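PDB 1ZEL: AbiEi antitoxin C-terminal domain-containing protein from Mycobacterium tuberculosis, which is of uncharacterised function but probably binds DNA, combining a winged-helix fold with a domain related to AbiEi-family antitoxins. Local coordinates for residues G101-A105 against A175-L181; T228-R233 against V258-F264; A8-R12 against I76-A81. All coordinates share one frame; numbering follows the deposited sequence.

Interaction 1: residues G101-A105 against A175-L181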
# COMPACT_ATOMS: atom_id res chain seq x y z
N GLY A 101 -5.47 10.76 -2.71
CA GLY A 101 -4.11 10.96 -3.19
C GLY A 101 -3.06 9.98 -2.69
O GLY A 101 -1.88 10.23 -2.88
N PHE A 102 -3.48 8.87 -2.07
CA PHE A 102 -2.52 7.91 -1.53
C PHE A 102 -2.15 6.94 -2.61
O PHE A 102 -2.88 6.77 -3.61
CB PHE A 102 -3.09 7.12 -0.31
CG PHE A 102 -4.34 6.31 -0.64
CD1 PHE A 102 -4.24 5.04 -1.21
CD2 PHE A 102 -5.61 6.81 -0.36
CE1 PHE A 102 -5.38 4.31 -1.54
CE2 PHE A 102 -6.77 6.06 -0.66
CZ PHE A 102 -6.63 4.81 -1.26
N MET A 103 -1.03 6.26 -2.40
CA MET A 103 -0.68 5.10 -3.17
C MET A 103 -0.24 3.99 -2.23
O MET A 103 0.46 4.27 -1.26
CB MET A 103 0.45 5.44 -4.16
CG MET A 103 0.09 6.57 -5.09
SD MET A 103 1.34 7.03 -6.30
CE MET A 103 1.22 5.69 -7.46
N LEU A 104 -0.64 2.75 -2.50
CA LEU A 104 -0.09 1.60 -1.79
C LEU A 104 1.43 1.64 -1.92
O LEU A 104 1.95 1.93 -3.01
CB LEU A 104 -0.66 0.29 -2.35
CG LEU A 104 -2.13 0.01 -2.09
CD1 LEU A 104 -2.60 -1.26 -2.80
CD2 LEU A 104 -2.42 -0.05 -0.59
N ALA A 105 2.13 1.40 -0.82
CA ALA A 105 3.60 1.50 -0.82
C ALA A 105 4.23 0.29 -0.17
O ALA A 105 3.55 -0.70 0.12
CB ALA A 105 4.06 2.80 -0.12
N ALA A 175 -3.13 -4.17 -8.33
CA ALA A 175 -3.12 -3.91 -6.87
C ALA A 175 -4.56 -3.77 -6.34
O ALA A 175 -4.86 -2.92 -5.46
CB ALA A 175 -2.27 -2.66 -6.51
N THR A 176 -5.45 -4.60 -6.92
CA THR A 176 -6.87 -4.73 -6.58
C THR A 176 -7.68 -3.48 -6.87
O THR A 176 -8.75 -3.27 -6.29
CB THR A 176 -7.10 -5.10 -5.09
OG1 THR A 176 -6.91 -3.92 -4.29
CG2 THR A 176 -6.16 -6.20 -4.64
N GLY A 177 -7.14 -2.62 -7.74
CA GLY A 177 -7.86 -1.44 -8.15
C GLY A 177 -7.41 -0.14 -7.51
O GLY A 177 -7.91 0.92 -7.88
N LEU A 178 -6.50 -0.21 -6.54
CA LEU A 178 -6.00 1.01 -5.91
C LEU A 178 -4.71 1.43 -6.58
O LEU A 178 -4.05 0.58 -7.16
CB LEU A 178 -5.74 0.76 -4.42
CG LEU A 178 -6.98 0.45 -3.58
CD1 LEU A 178 -6.48 0.03 -2.23
CD2 LEU A 178 -7.91 1.67 -3.48
N PRO A 179 -4.36 2.72 -6.49
CA PRO A 179 -3.07 3.24 -6.97
C PRO A 179 -1.96 2.65 -6.11
O PRO A 179 -2.16 2.46 -4.91
CB PRO A 179 -3.17 4.74 -6.69
CG PRO A 179 -4.57 5.02 -6.40
CD PRO A 179 -5.19 3.77 -5.87
N ALA A 180 -0.84 2.27 -6.74
CA ALA A 180 0.26 1.64 -6.04
C ALA A 180 1.58 2.04 -6.69
O ALA A 180 1.65 2.28 -7.91
CB ALA A 180 0.10 0.10 -6.04
N LEU A 181 2.62 2.11 -5.86
CA LEU A 181 3.95 2.44 -6.31
C LEU A 181 4.44 1.35 -7.25
O LEU A 181 4.15 0.17 -7.04
CB LEU A 181 4.93 2.51 -5.13
CG LEU A 181 4.74 3.64 -4.11
CD1 LEU A 181 5.94 3.67 -3.16
CD2 LEU A 181 4.49 4.99 -4.78
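The Phe102 ring is the flat group of this contact, and Leu178 CD2 lies at its edge, near the ring plane. Leu178 CD2 sits 4.1 Å from Phe102 CZ and equally near CE1. Pro179 CD reaches the same end of the ring on a slant, 4.4 Å from Phe102 CE1. Outside the two segments, the ring of Trp93 meets Phe102 with the planes about 25° apart, and Leu90 and Leu94 of helix 88-96 also pack on it. CG of Phe102 stands between its backbone N and carbonyl carbon (chi1 60°), which turns the ring toward the 175-178 turn.

Leu104 fills the middle. One of its methyls, CD1, touches Ala175 CB, Leu178 CB and Leu178 CD1, while Leu104 CB rests 3.8 Å from Ala180 CB.

The backbones form a single parallel beta bridge centred on Leu104 and Ala180. Leu104 N donates to Pro179 O (2.9 Å), well off the carbonyl axis. Leu181 N donates to Leu104 O (2.9 Å), nearly in line with the C=O bond. Residues 103-104 form an outermost strand of a mixed three-stranded sheet. Met103 and Ala105 bond to strand 124-127, so Leu104 turns its own N-H and C=O to 175-181 on the other edge. The loop reaches this bridge through a type I' turn from Ala175 to Leu178. Within the turn, Thr176 OG1 donates to Ala175 O and also bonds Arg91.

Met103 crosses Leu181 at about a right angle, with Met103 SD 4.0 Å from Leu181 CD2. The Met103 chain bends at chi3 (75°), bringing Met103 CE 3.5 Å from Ala180 O. The other Leu181 methyl, CD1, lies against Ala105 CB, where Gln189 of helix 183-192 also touches both residues.

Interaction 2: residues T228-R233 against V258-F264; sequences TSAWQR and VMPVTRF. With FMT (formic acid), chain H.
Gln232 and Arg233 carry this contact, each donating to a backbone carbonyl of 258-264. Gln232 NE2 bonds Pro260 O at 3.0 Å, nearly straight on to the carbonyl, with the oxygen 18° out of the amide plane. Water 2 donates to both Gln232 OE1 and Pro260 O, so Pro260 O has two donors. Met259 slides past Gln232 in the opposite direction, with Met259 CG 3.4 Å from Gln232 CD.

Arg233 NH1 bonds Arg263 O at 3.0 Å along a bent N-H path (133°). The Arg233 chain bends at chi3, and its CD lies over one face of the Phe264 ring, toward the rim. Arg233 CD sits 3.8 Å from the Phe264 ring centroid as a CH-pi contact. The guanidinium is too far from the ring for more than a weak cation-pi attraction. Thr262 packs between Gln232 and Arg233: its CG2 touches Gln232, and Thr262 OG1 lies 3.3 Å from Ser229 CB.

At the start of the helix, Thr228 OG1 donates to a formic acid oxygen. Water 1 donates to that hydroxyl and to Val258 O. The formic acid, probably from the crystallisation liquor, also bonds His255 N and Thr256 N.

A second shell fixes both polar ends. Gln232 NE2 also bonds Tyr281 O. Arg233 NE bonds Ala191 O near the end of helix 183-192, where the helix dipole would probably suit a cation. Strand 262-264 is held by strand 283-285. Segment 228-233 of helix 228-240 crosses strand 262-264 at -51°, a helix packed on the edge strand of a mixed three-stranded sheet.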
# COMPACT_ATOMS: atom_id res chain seq x y z
N THR A 228 22.05 11.87 -0.11
CA THR A 228 23.05 11.05 -0.82
C THR A 228 22.99 9.61 -0.38
O THR A 228 23.19 8.69 -1.17
CB THR A 228 24.45 11.64 -0.61
OG1 THR A 228 24.43 13.01 -1.03
CG2 THR A 228 25.51 10.86 -1.40
N SER A 229 22.70 9.40 0.91
CA SER A 229 22.56 8.05 1.45
C SER A 229 21.54 7.20 0.70
O SER A 229 21.74 6.00 0.55
CB SER A 229 22.22 8.10 2.95
OG SER A 229 21.05 8.85 3.17
N ALA A 230 20.45 7.82 0.24
CA ALA A 230 19.43 7.11 -0.55
C ALA A 230 20.00 6.60 -1.86
O ALA A 230 19.73 5.47 -2.26
CB ALA A 230 18.21 8.01 -0.81
N TRP A 231 20.81 7.45 -2.51
CA TRP A 231 21.48 7.11 -3.74
C TRP A 231 22.44 5.95 -3.52
O TRP A 231 22.46 4.99 -4.31
CB TRP A 231 22.27 8.32 -4.26
CG TRP A 231 21.42 9.40 -4.85
CD1 TRP A 231 20.72 10.35 -4.17
CD2 TRP A 231 21.22 9.65 -6.25
NE1 TRP A 231 20.09 11.19 -5.07
CE2 TRP A 231 20.37 10.78 -6.35
CE3 TRP A 231 21.67 9.03 -7.43
CZ2 TRP A 231 19.97 11.31 -7.59
CZ3 TRP A 231 21.26 9.54 -8.66
CH2 TRP A 231 20.41 10.67 -8.73
N GLN A 232 23.21 6.03 -2.44
CA GLN A 232 24.14 4.94 -2.08
C GLN A 232 23.41 3.63 -1.89
O GLN A 232 23.78 2.60 -2.47
CB GLN A 232 24.95 5.30 -0.82
CG GLN A 232 25.90 6.48 -1.04
CD GLN A 232 26.38 7.06 0.27
OE1 GLN A 232 25.81 8.01 0.76
NE2 GLN A 232 27.42 6.47 0.85
N ARG A 233 22.37 3.67 -1.06
CA ARG A 233 21.57 2.47 -0.81
C ARG A 233 20.85 1.93 -2.03
O ARG A 233 20.83 0.70 -2.25
CB ARG A 233 20.64 2.68 0.38
CG ARG A 233 21.42 2.93 1.65
CD ARG A 233 20.59 2.73 2.88
NE ARG A 233 19.70 3.85 3.08
CZ ARG A 233 19.89 4.83 3.96
NH1 ARG A 233 20.98 4.86 4.72
NH2 ARG A 233 18.98 5.78 4.06
N VAL A 258 30.72 14.63 -2.47
CA VAL A 258 31.30 14.00 -1.27
C VAL A 258 30.32 13.02 -0.70
O VAL A 258 29.13 13.32 -0.57
CB VAL A 258 31.74 15.02 -0.18
CG1 VAL A 258 32.90 15.90 -0.68
CG2 VAL A 258 30.56 15.87 0.31
N MET A 259 30.82 11.85 -0.37
CA MET A 259 29.98 10.74 -0.01
C MET A 259 30.40 10.21 1.34
O MET A 259 31.30 9.38 1.43
CB MET A 259 30.14 9.66 -1.09
CG MET A 259 29.01 8.72 -1.20
SD MET A 259 28.88 8.08 -2.87
CE MET A 259 30.30 7.01 -2.94
N PRO A 260 29.76 10.70 2.42
CA PRO A 260 29.96 10.12 3.76
C PRO A 260 29.66 8.63 3.76
O PRO A 260 28.92 8.16 2.89
CB PRO A 260 28.92 10.87 4.61
CG PRO A 260 28.81 12.22 3.91
CD PRO A 260 28.83 11.84 2.45
N VAL A 261 30.21 7.88 4.71
CA VAL A 261 29.88 6.44 4.78
C VAL A 261 28.44 6.32 5.28
O VAL A 261 28.04 7.04 6.19
CB VAL A 261 30.85 5.62 5.67
CG1 VAL A 261 30.37 4.17 5.81
CG2 VAL A 261 32.26 5.65 5.09
N THR A 262 27.65 5.44 4.67
CA THR A 262 26.28 5.25 5.14
C THR A 262 26.05 3.81 5.58
O THR A 262 26.73 2.90 5.10
CB THR A 262 25.24 5.63 4.04
OG1 THR A 262 23.96 5.82 4.65
CG2 THR A 262 25.15 4.52 2.98
N ARG A 263 25.12 3.62 6.52
CA ARG A 263 24.73 2.28 6.94
C ARG A 263 23.43 1.89 6.27
O ARG A 263 22.54 2.73 6.09
CB ARG A 263 24.57 2.21 8.46
CG ARG A 263 25.87 2.16 9.25
CD ARG A 263 25.59 2.10 10.76
NE ARG A 263 26.81 2.11 11.58
CZ ARG A 263 27.18 3.12 12.36
NH1 ARG A 263 26.45 4.23 12.46
NH2 ARG A 263 28.30 3.02 13.08
N PHE A 264 23.33 0.63 5.88
CA PHE A 264 22.11 0.08 5.34
C PHE A 264 21.58 -0.76 6.47
O PHE A 264 22.09 -1.83 6.73
CB PHE A 264 22.36 -0.80 4.10
CG PHE A 264 21.16 -0.89 3.18
CD1 PHE A 264 21.31 -0.89 1.81
CD2 PHE A 264 19.87 -0.96 3.70
CE1 PHE A 264 20.19 -0.94 0.97
CE2 PHE A 264 18.75 -1.01 2.87
CZ PHE A 264 18.92 -0.99 1.50
C FMT H . 22.60 13.45 -3.69
O1 FMT H . 23.82 13.22 -3.63
O2 FMT H . 22.02 13.74 -4.74
O HOH W 1 26.64 13.84 0.45
O HOH W 2 26.03 9.33 3.03

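Interaction 3: residues A8-R12 against I76-A81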
# COMPACT_ATOMS: atom_id res chain seq x y z
N ALA A 8 -23.08 -10.68 13.55
CA ALA A 8 -24.24 -11.55 13.63
C ALA A 8 -24.04 -12.92 13.03
O ALA A 8 -24.94 -13.74 13.07
CB ALA A 8 -25.43 -10.90 13.00
N GLY A 9 -22.88 -13.19 12.45
CA GLY A 9 -22.69 -14.44 11.74
C GLY A 9 -23.34 -14.38 10.36
O GLY A 9 -23.85 -13.33 9.96
N ALA A 10 -23.35 -15.50 9.64
CA ALA A 10 -23.86 -15.51 8.27
C ALA A 10 -25.39 -15.42 8.21
O ALA A 10 -25.95 -14.88 7.28
CB ALA A 10 -23.37 -16.77 7.52
N ASP A 11 -26.06 -16.00 9.19
CA ASP A 11 -27.50 -16.08 9.14
C ASP A 11 -28.09 -14.88 9.87
O ASP A 11 -28.20 -14.89 11.10
CB ASP A 11 -27.94 -17.41 9.78
CG ASP A 11 -29.44 -17.69 9.60
OD1 ASP A 11 -30.04 -17.21 8.60
OD2 ASP A 11 -30.00 -18.39 10.47
N ARG A 12 -28.43 -13.84 9.11
CA ARG A 12 -28.93 -12.57 9.68
C ARG A 12 -30.41 -12.35 9.40
O ARG A 12 -30.88 -12.61 8.31
CB ARG A 12 -28.17 -11.38 9.12
CG ARG A 12 -26.72 -11.39 9.43
CD ARG A 12 -25.97 -10.21 8.87
NE ARG A 12 -25.73 -10.28 7.42
CZ ARG A 12 -24.78 -11.01 6.85
NH1 ARG A 12 -23.99 -11.78 7.58
NH2 ARG A 12 -24.61 -10.96 5.55
N ILE A 76 -22.32 -6.35 4.38
CA ILE A 76 -21.97 -7.75 4.33
C ILE A 76 -23.14 -8.42 3.60
O ILE A 76 -24.27 -8.39 4.09
CB ILE A 76 -21.77 -8.36 5.75
CG1 ILE A 76 -21.04 -7.39 6.71
CG2 ILE A 76 -21.10 -9.76 5.66
CD1 ILE A 76 -19.63 -6.92 6.24
N PRO A 77 -22.87 -8.99 2.41
CA PRO A 77 -23.92 -9.48 1.56
C PRO A 77 -24.60 -10.73 2.08
O PRO A 77 -23.98 -11.51 2.80
CB PRO A 77 -23.21 -9.74 0.23
CG PRO A 77 -21.77 -9.82 0.55
CD PRO A 77 -21.53 -9.14 1.83
N PRO A 78 -25.87 -10.95 1.68
CA PRO A 78 -26.56 -12.15 2.12
C PRO A 78 -25.74 -13.40 1.81
O PRO A 78 -25.13 -13.50 0.75
CB PRO A 78 -27.83 -12.14 1.28
CG PRO A 78 -28.08 -10.66 1.06
CD PRO A 78 -26.72 -10.12 0.81
N GLY A 79 -25.75 -14.34 2.75
CA GLY A 79 -25.06 -15.61 2.58
C GLY A 79 -23.58 -15.59 2.92
O GLY A 79 -22.91 -16.61 2.80
N GLU A 80 -23.06 -14.44 3.33
CA GLU A 80 -21.66 -14.34 3.72
C GLU A 80 -21.50 -13.87 5.15
O GLU A 80 -22.26 -13.03 5.64
CB GLU A 80 -20.93 -13.40 2.77
CG GLU A 80 -20.96 -13.90 1.32
CD GLU A 80 -20.20 -15.21 1.12
OE1 GLU A 80 -19.37 -15.59 1.97
OE2 GLU A 80 -20.44 -15.88 0.11
N ALA A 81 -20.51 -14.42 5.82
CA ALA A 81 -20.22 -14.05 7.19
C ALA A 81 -19.25 -12.86 7.25
O ALA A 81 -19.15 -12.17 8.27
CB ALA A 81 -19.65 -15.28 7.97
O HOH W 3 -26.85 -13.56 5.25
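Ala10 and Ala81 mark the closest backbone approach, with their CA atoms 4.1 Å apart. Neither segment is a regular helix or strand. The 76-81 loop makes a type II turn from Pro77 to Glu80, closed by Glu80 N to Pro77 O. Water 3 links the backbones, donating to Ala10 O and accepting from Gly79 N.

Among the side chains, Ala10 CB touches Ala81 CB at 4.0 Å. Arg12 does most of the rest. Arg12 NH1 (2.9 Å) and Arg12 NH2 (3.1 Å) both donate to Glu80 O, end-on. This oxygen lies in the guanidinium plane. NH1 also bonds Gly9 O, which ties the 8-12 loop back on itself. Arg12 NH2 lies 2.9 Å from Pro77 O. Ile76 CB sits over one guanidinium face, and water 3 lies over the opposite one. A bend at chi3 (-75°) brings the group into the turn.

Trp63, just before strand 64-66, adds a cation-pi contact. Within the two segments, Arg12 bonds main-chain carbonyls. The bonds join the N-terminal loop to the turn after strand 72-75, in what is probably the winged-helix part. Carbonyl oxygens gathered round the guanidinium would probably stabilise its charge.

How the interactions relate
Along the chain the contacts close in series: interaction 3, then interaction 1, then interaction 2. None touches another. Interaction 1 lies near the centre of the chain, with its centre about 28 Å from that of interaction 2 and about 29 Å from that of interaction 3. The centres of the outer two are about 53 Å apart, on opposite sides of the chain's centre. Interaction 3 belongs to the N-terminal region, probably the winged-helix part. Interactions 1 and 2 each involve an outermost strand, but of different three-stranded sheets. Helix 183-192 connects them: Gln189 packs at interaction 1, and Ala191 binds Arg233 of interaction 2. This spread fits an elongated chain, its N-terminal part set apart.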